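Local coordinates for protein CaaX farnesyltransferase beta subunit Ram1 (Aspergillus fumigatus, PDB 4L9P) that probably supplies the peptide-binding, zinc-containing half of a heterodimeric enzyme that transfers farnesyl from farnesyl diphosphate to a cysteine near the C-terminus of target proteins, at residues 403-408 against 481-485; 101-105 against 408-413; 237-241 against 288-294. All coordinates share one frame; numbering follows the deposited sequence.

How the interactions relate
Interactions 1 and 2 use the same helix, 403-413. Its first turns meet the loop 481-485, and its last turns meet the end of helix 89-105. The two contacts share R408, and their centres are about 12 Å apart. Interaction 3 lies on the opposite side of the chain's centre. Its centre is about 36 Å from that of interaction 1 and about 39 Å from that of interaction 2. Interaction 2 comes nearest to the active site: the side chain of Y409 is about 8 Å from the zinc ion and about 10 Å from the bound farnesyl analogue. In interaction 3, the Y291 side chain is about 12 Å from it. Interaction 1 lies away from these sites.

Interaction 1 (403-408 against 481-485); sequences REGLTR and DIGVF
R403 and D481 form a salt bridge. R403 NE donates to D481 OD1 at 2.8 Å, with a nearly straight N-H...O angle of 167°. D481 OD1 lies in the guanidinium plane, but NE meets it on the syn side, tilted out of the carboxylate plane. The two planes stand almost perpendicular (89°). The chain of R403 bends at chi3 (-59°), which turns the guanidinium over the loop backbone. I482 O sits over the centre of one face, 3.7 Å above its plane. R403 NH2 adds weak bonds to D481 O and OD1, while NH1 bonds V444 O. One water accepts from R403 N and lies within reach of D481 OD1; a second accepts from E404 N and I482 N.

V484 CG2 lies 3.6 Å from T407 CB, and V484 CG1 touches E404 CG at 3.8 Å. I482 CD1 runs beside the E404 side chain. R408 holds E404 OE2 side-on, through NE and NH2.

The contact ties the loop after strand 468-471 to helix 403-413 of the alpha-alpha toroid, away from the zinc and isoprenoid sites. F485 N is buried without a partner. R403 probably keeps D481 charged, and N399 ND2 donates to its other oxygen, OD2.

Interaction 2 (101-105 against 408-413); sequences CLPLL and RYILSC
L105 and C413 meet where two helices cross almost at a right angle. Helix 403-413 belongs to the alpha-alpha toroid of the prenyltransferase beta subunit. The end of helix 89-105 packs against it, with the axes of the two short segments 9.0 Å apart and crossing at 89°.

C413 SG is the centre of the packing. At chi1 -63° it is anti to the carbonyl carbon and turned into the groove between the helices. There it meets L105 CG at 3.7 Å and L105 CD2 at nearly the same distance. C101 CB and L104 CB also touch this sulfur, each at 4.0 Å. L105 has its CG beside the backbone N (chi1 -68°). This carries its CD2 past C413 to R408 CB, and the L105 and R408 side chains cross at about a right angle.

C101 SG comes to the edge of the Y409 ring, in the ring plane, 3.9 Å from CE1. This is a Cys sulfur-aromatic contact made at the rim and not over a face. The Y409 ring reaches out to bond D423 O through OH. Its side chain is about 6 Å from that of the zinc ligand D365.

No direct hydrogen bond joins the segments. L104 CB packs on S412 O, while two waters lie among the polar groups. One is hydrogen-bonded to S412 OG and lies within reach of L104 O. L104 O is also bonded by Q112 NE2. R408 is salt-bridged through NE to E404 OE2, outside these segments, and its NH1 turns to the other water. That water is shared by three groups: it donates to L105 O at 2.8 Å, accepts from R408 NH1 and is hydrogen-bonded to S412 OG at 2.9 Å.

Interaction 3 (237-241 against 288-294); sequences PDGGF and LPEYLSR. With EDO (1,2-ethanediol), chain O.
Y291 CG lies anti to its backbone N (chi1 163°), which puts one face of the ring against the loop 237-241 at G240. R294 bends at chi3 (-51°), and this folds its guanidinium back so that one face lies over Y291 CA and NH2 reaches D238 O.

That bond is 2.8 Å long. NH2 lies in the carbonyl plane, on a lone pair of D238 O, and the oxygen lies close to the guanidinium plane. A water adds a second link, from D238 O to R294 NH1. Another joins D238 OD2 to R294 NH2. The two charged groups themselves stay 4.1 Å apart, from D238 OD2 to R294 NH2, too far for a salt bridge.

D238 OD1 accepts from G240 N at 3.1 Å, from above the carboxylate plane, in an Asx turn. Next to this turn, G240 CA lies over the Y291 ring. It stands 3.8 Å from the ring centroid and 9° off the normal, a CH-pi contact with no side chain in between. The positive phi of G239 suits glycine. L288 CD1 packs against G239 O at 3.6 Å and approaches the edge of the F241 ring. An ethanediol, probably from the crystallisation liquor, accepts from D238 N through O1.

The contact joins the loop after helix 224-234 to helix 288-293, within the alpha-alpha toroid and at its interface with the alpha subunit. From that partner chain, F216 of the alpha subunit packs on D238 and R294. L288 also packs on helices 251-263 and 312-323, and F241 reaches A257 of the former.

Interaction 1 (403-408 against 481-485)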
# COMPACT_ATOMS: atom_id res chain seq x y z
N ARG B 403 -11.39 9.48 13.98
CA ARG B 403 -12.34 9.60 12.87
C ARG B 403 -12.63 11.06 12.54
O ARG B 403 -12.78 11.42 11.36
CB ARG B 403 -13.65 8.85 13.20
CG ARG B 403 -13.50 7.31 13.22
CD ARG B 403 -14.94 6.62 13.40
NE ARG B 403 -15.64 6.99 14.59
CZ ARG B 403 -16.85 7.49 14.64
NH1 ARG B 403 -17.64 7.64 13.52
NH2 ARG B 403 -17.34 7.79 15.83
N GLU B 404 -12.64 11.91 13.56
CA GLU B 404 -12.86 13.34 13.34
C GLU B 404 -11.74 13.87 12.43
O GLU B 404 -12.02 14.59 11.48
CB GLU B 404 -12.82 14.09 14.69
CG GLU B 404 -12.83 15.61 14.48
CD GLU B 404 -12.93 16.45 15.75
OE1 GLU B 404 -12.85 15.86 16.84
OE2 GLU B 404 -13.18 17.67 15.60
N GLY B 405 -10.48 13.59 12.80
CA GLY B 405 -9.38 14.11 11.99
C GLY B 405 -9.44 13.67 10.53
O GLY B 405 -9.28 14.47 9.60
N LEU B 406 -9.72 12.39 10.31
CA LEU B 406 -9.76 11.90 8.94
C LEU B 406 -10.87 12.55 8.15
O LEU B 406 -10.74 12.87 6.97
CB LEU B 406 -9.86 10.37 8.94
CG LEU B 406 -9.85 9.77 7.56
CD1 LEU B 406 -8.55 10.10 6.83
CD2 LEU B 406 -10.11 8.23 7.60
N THR B 407 -12.03 12.68 8.83
CA THR B 407 -13.18 13.26 8.19
C THR B 407 -12.95 14.74 7.82
O THR B 407 -13.30 15.19 6.72
CB THR B 407 -14.39 13.17 9.11
OG1 THR B 407 -14.65 11.78 9.35
CG2 THR B 407 -15.62 13.73 8.40
N ARG B 408 -12.33 15.48 8.74
CA ARG B 408 -11.94 16.86 8.41
C ARG B 408 -11.01 16.90 7.22
O ARG B 408 -11.15 17.74 6.34
CB ARG B 408 -11.29 17.57 9.60
CG ARG B 408 -12.29 17.77 10.76
CD ARG B 408 -11.59 18.61 11.88
NE ARG B 408 -12.57 18.84 12.98
CZ ARG B 408 -13.54 19.75 12.95
NH1 ARG B 408 -13.61 20.62 11.94
NH2 ARG B 408 -14.41 19.77 13.97
N ASP B 481 -13.95 10.07 20.00
CA ASP B 481 -14.33 9.15 18.92
C ASP B 481 -15.69 9.52 18.39
O ASP B 481 -16.71 8.95 18.79
CB ASP B 481 -14.25 7.70 19.39
CG ASP B 481 -14.58 6.72 18.29
OD1 ASP B 481 -14.39 7.02 17.09
OD2 ASP B 481 -15.04 5.61 18.62
N ILE B 482 -15.70 10.51 17.49
CA ILE B 482 -16.96 11.07 17.03
C ILE B 482 -17.08 11.15 15.53
O ILE B 482 -16.06 11.15 14.76
CB ILE B 482 -17.20 12.48 17.60
CG1 ILE B 482 -15.98 13.39 17.29
CG2 ILE B 482 -17.53 12.42 19.09
CD1 ILE B 482 -16.21 14.92 17.66
N GLY B 483 -18.33 11.15 15.09
CA GLY B 483 -18.65 11.24 13.69
C GLY B 483 -19.00 12.67 13.36
O GLY B 483 -20.07 13.16 13.75
N VAL B 484 -18.11 13.36 12.64
CA VAL B 484 -18.27 14.81 12.36
C VAL B 484 -18.72 15.08 10.94
O VAL B 484 -18.92 16.24 10.54
CB VAL B 484 -16.99 15.63 12.70
CG1 VAL B 484 -16.62 15.40 14.15
CG2 VAL B 484 -15.77 15.20 11.81
N PHE B 485 -18.93 14.02 10.16
CA PHE B 485 -19.73 14.13 8.92
C PHE B 485 -21.22 14.35 9.35
O PHE B 485 -21.59 14.07 10.48
CB PHE B 485 -19.59 12.82 8.12
CG PHE B 485 -19.86 11.60 8.95
CD1 PHE B 485 -21.16 11.10 9.08
CD2 PHE B 485 -18.82 10.95 9.62
CE1 PHE B 485 -21.44 10.01 9.94
CE2 PHE B 485 -19.08 9.86 10.49
CZ PHE B 485 -20.41 9.39 10.63
O HOH W 1 -12.11 8.33 16.46
O HOH W 2 -12.83 11.20 16.47

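Interaction 2 (101-105 against 408-413)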
# COMPACT_ATOMS: atom_id res chain seq x y z
N CYS B 101 -3.13 23.40 4.17
CA CYS B 101 -4.33 22.79 4.74
C CYS B 101 -5.02 23.71 5.72
O CYS B 101 -6.24 23.66 5.81
CB CYS B 101 -3.94 21.50 5.46
SG CYS B 101 -3.57 20.12 4.39
N LEU B 102 -4.31 24.58 6.43
CA LEU B 102 -4.94 25.34 7.55
C LEU B 102 -6.14 26.18 7.15
O LEU B 102 -7.15 26.10 7.82
CB LEU B 102 -3.89 26.14 8.36
CG LEU B 102 -3.10 25.26 9.35
CD1 LEU B 102 -1.91 26.03 9.85
CD2 LEU B 102 -4.01 24.82 10.52
N PRO B 103 -6.07 26.94 6.04
CA PRO B 103 -7.28 27.75 5.74
C PRO B 103 -8.45 26.87 5.39
O PRO B 103 -9.62 27.23 5.60
CB PRO B 103 -6.89 28.58 4.52
CG PRO B 103 -5.53 28.12 4.14
CD PRO B 103 -4.91 27.32 5.23
N LEU B 104 -8.20 25.72 4.77
CA LEU B 104 -9.27 24.79 4.42
C LEU B 104 -9.83 24.10 5.68
O LEU B 104 -11.08 23.97 5.81
CB LEU B 104 -8.73 23.76 3.42
CG LEU B 104 -8.36 24.36 2.05
CD1 LEU B 104 -7.39 23.40 1.35
CD2 LEU B 104 -9.58 24.52 1.20
N LEU B 105 -8.97 23.64 6.59
CA LEU B 105 -9.45 23.10 7.85
C LEU B 105 -10.35 24.08 8.62
O LEU B 105 -11.35 23.68 9.21
CB LEU B 105 -8.27 22.69 8.74
CG LEU B 105 -7.50 21.45 8.17
CD1 LEU B 105 -6.12 21.49 8.81
CD2 LEU B 105 -8.28 20.15 8.50
N ARG B 408 -12.33 15.48 8.74
CA ARG B 408 -11.94 16.86 8.41
C ARG B 408 -11.01 16.90 7.22
O ARG B 408 -11.15 17.74 6.34
CB ARG B 408 -11.29 17.57 9.60
CG ARG B 408 -12.29 17.77 10.76
CD ARG B 408 -11.59 18.61 11.88
NE ARG B 408 -12.57 18.84 12.98
CZ ARG B 408 -13.54 19.75 12.95
NH1 ARG B 408 -13.61 20.62 11.94
NH2 ARG B 408 -14.41 19.77 13.97
N TYR B 409 -9.96 16.03 7.21
CA TYR B 409 -9.06 16.11 6.09
C TYR B 409 -9.76 15.83 4.78
O TYR B 409 -9.59 16.55 3.82
CB TYR B 409 -7.95 15.08 6.30
CG TYR B 409 -6.82 15.23 5.25
CD1 TYR B 409 -6.11 16.44 5.11
CD2 TYR B 409 -6.65 14.21 4.27
CE1 TYR B 409 -5.20 16.61 4.10
CE2 TYR B 409 -5.68 14.35 3.26
CZ TYR B 409 -5.03 15.57 3.14
OH TYR B 409 -4.13 15.77 2.11
N ILE B 410 -10.60 14.81 4.73
CA ILE B 410 -11.26 14.50 3.45
C ILE B 410 -12.24 15.60 3.04
O ILE B 410 -12.16 16.10 1.90
CB ILE B 410 -12.02 13.16 3.59
CG1 ILE B 410 -11.03 11.98 3.79
CG2 ILE B 410 -12.92 12.91 2.34
CD1 ILE B 410 -11.70 10.70 4.24
N LEU B 411 -13.13 16.00 3.95
CA LEU B 411 -14.18 16.94 3.53
C LEU B 411 -13.68 18.38 3.45
O LEU B 411 -14.15 19.13 2.53
CB LEU B 411 -15.40 16.86 4.47
CG LEU B 411 -16.13 15.53 4.38
CD1 LEU B 411 -17.32 15.49 5.45
CD2 LEU B 411 -16.68 15.27 2.96
N SER B 412 -12.81 18.79 4.37
CA SER B 412 -12.33 20.19 4.35
C SER B 412 -11.20 20.40 3.36
O SER B 412 -11.09 21.50 2.77
CB SER B 412 -11.86 20.67 5.73
OG SER B 412 -12.93 20.64 6.68
N CYS B 413 -10.34 19.36 3.14
CA CYS B 413 -9.10 19.58 2.40
C CYS B 413 -9.02 18.85 1.08
O CYS B 413 -8.22 19.27 0.21
CB CYS B 413 -7.87 19.16 3.22
SG CYS B 413 -7.66 20.12 4.73
O HOH W 3 -13.71 23.24 7.26
O HOH W 4 -12.18 20.97 9.49

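Interaction 3 (237-241 against 288-294)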
# COMPACT_ATOMS: atom_id res chain seq x y z
N PRO B 237 8.51 -19.57 -5.03
CA PRO B 237 9.00 -20.50 -3.98
C PRO B 237 8.92 -19.93 -2.57
O PRO B 237 8.74 -20.69 -1.63
CB PRO B 237 10.47 -20.68 -4.36
CG PRO B 237 10.42 -20.54 -5.87
CD PRO B 237 9.47 -19.40 -6.13
N ASP B 238 9.08 -18.62 -2.44
CA ASP B 238 9.06 -18.01 -1.11
C ASP B 238 7.66 -17.76 -0.57
O ASP B 238 7.52 -17.20 0.52
CB ASP B 238 9.90 -16.72 -1.05
CG ASP B 238 9.27 -15.55 -1.77
OD1 ASP B 238 8.22 -15.71 -2.43
OD2 ASP B 238 9.83 -14.46 -1.64
N GLY B 239 6.64 -18.22 -1.29
CA GLY B 239 5.28 -18.11 -0.80
C GLY B 239 4.44 -16.96 -1.34
O GLY B 239 3.22 -16.98 -1.29
N GLY B 240 5.14 -15.95 -1.86
CA GLY B 240 4.47 -14.80 -2.47
C GLY B 240 4.07 -15.03 -3.91
O GLY B 240 4.14 -16.16 -4.47
N PHE B 241 3.71 -13.91 -4.57
CA PHE B 241 3.22 -13.94 -5.95
C PHE B 241 3.86 -12.79 -6.71
O PHE B 241 3.96 -11.65 -6.21
CB PHE B 241 1.70 -13.68 -5.99
CG PHE B 241 0.89 -14.81 -5.47
CD1 PHE B 241 0.68 -14.99 -4.10
CD2 PHE B 241 0.38 -15.72 -6.39
CE1 PHE B 241 -0.10 -16.10 -3.65
CE2 PHE B 241 -0.38 -16.86 -5.93
CZ PHE B 241 -0.60 -17.04 -4.57
N LEU B 288 2.37 -18.57 2.31
CA LEU B 288 1.93 -17.16 2.12
C LEU B 288 1.91 -16.30 3.40
O LEU B 288 2.52 -15.25 3.43
CB LEU B 288 0.55 -17.13 1.46
CG LEU B 288 -0.04 -15.72 1.22
CD1 LEU B 288 0.92 -14.82 0.39
CD2 LEU B 288 -1.37 -15.90 0.52
N PRO B 289 1.32 -16.78 4.50
CA PRO B 289 1.39 -15.90 5.68
C PRO B 289 2.85 -15.78 6.19
O PRO B 289 3.18 -14.74 6.76
CB PRO B 289 0.45 -16.58 6.72
CG PRO B 289 0.44 -18.06 6.29
CD PRO B 289 0.56 -18.03 4.74
N GLU B 290 3.66 -16.83 6.05
CA GLU B 290 5.07 -16.72 6.41
C GLU B 290 5.77 -15.63 5.56
O GLU B 290 6.56 -14.82 6.11
CB GLU B 290 5.77 -18.06 6.22
CG GLU B 290 5.19 -19.16 7.13
CD GLU B 290 4.07 -19.95 6.52
OE1 GLU B 290 3.47 -19.54 5.52
OE2 GLU B 290 3.77 -21.05 7.06
N TYR B 291 5.48 -15.57 4.26
CA TYR B 291 6.02 -14.55 3.39
C TYR B 291 5.57 -13.17 3.91
O TYR B 291 6.36 -12.23 4.02
CB TYR B 291 5.54 -14.79 1.98
CG TYR B 291 5.69 -13.61 1.06
CD1 TYR B 291 6.91 -13.29 0.50
CD2 TYR B 291 4.61 -12.79 0.79
CE1 TYR B 291 7.06 -12.20 -0.37
CE2 TYR B 291 4.71 -11.72 -0.03
CZ TYR B 291 5.91 -11.37 -0.59
OH TYR B 291 5.95 -10.33 -1.48
N LEU B 292 4.28 -13.05 4.24
CA LEU B 292 3.82 -11.72 4.69
C LEU B 292 4.49 -11.34 6.03
O LEU B 292 4.86 -10.17 6.24
CB LEU B 292 2.31 -11.72 4.85
CG LEU B 292 1.55 -12.00 3.54
CD1 LEU B 292 0.02 -12.21 3.74
CD2 LEU B 292 1.79 -10.83 2.53
N SER B 293 4.69 -12.31 6.95
CA SER B 293 5.39 -12.00 8.20
C SER B 293 6.81 -11.45 7.91
O SER B 293 7.31 -10.57 8.64
CB SER B 293 5.53 -13.31 8.98
OG SER B 293 6.41 -13.11 10.10
N ARG B 294 7.48 -11.99 6.87
CA ARG B 294 8.81 -11.54 6.50
C ARG B 294 8.80 -10.14 5.87
O ARG B 294 9.90 -9.58 5.61
CB ARG B 294 9.42 -12.53 5.53
CG ARG B 294 9.72 -13.92 6.19
CD ARG B 294 10.69 -14.79 5.40
NE ARG B 294 10.26 -14.88 4.03
CZ ARG B 294 9.48 -15.85 3.51
NH1 ARG B 294 8.95 -16.79 4.26
NH2 ARG B 294 9.21 -15.82 2.21
C1 EDO O . 10.45 -15.92 -4.59
O1 EDO O . 10.85 -17.26 -4.27
C2 EDO O . 11.03 -15.33 -5.88
O2 EDO O . 10.99 -16.05 -7.11
O HOH W 5 7.17 -18.84 3.05
O HOH W 6 10.74 -13.95 1.14
O HOH W 7 3.68 -11.49 -3.07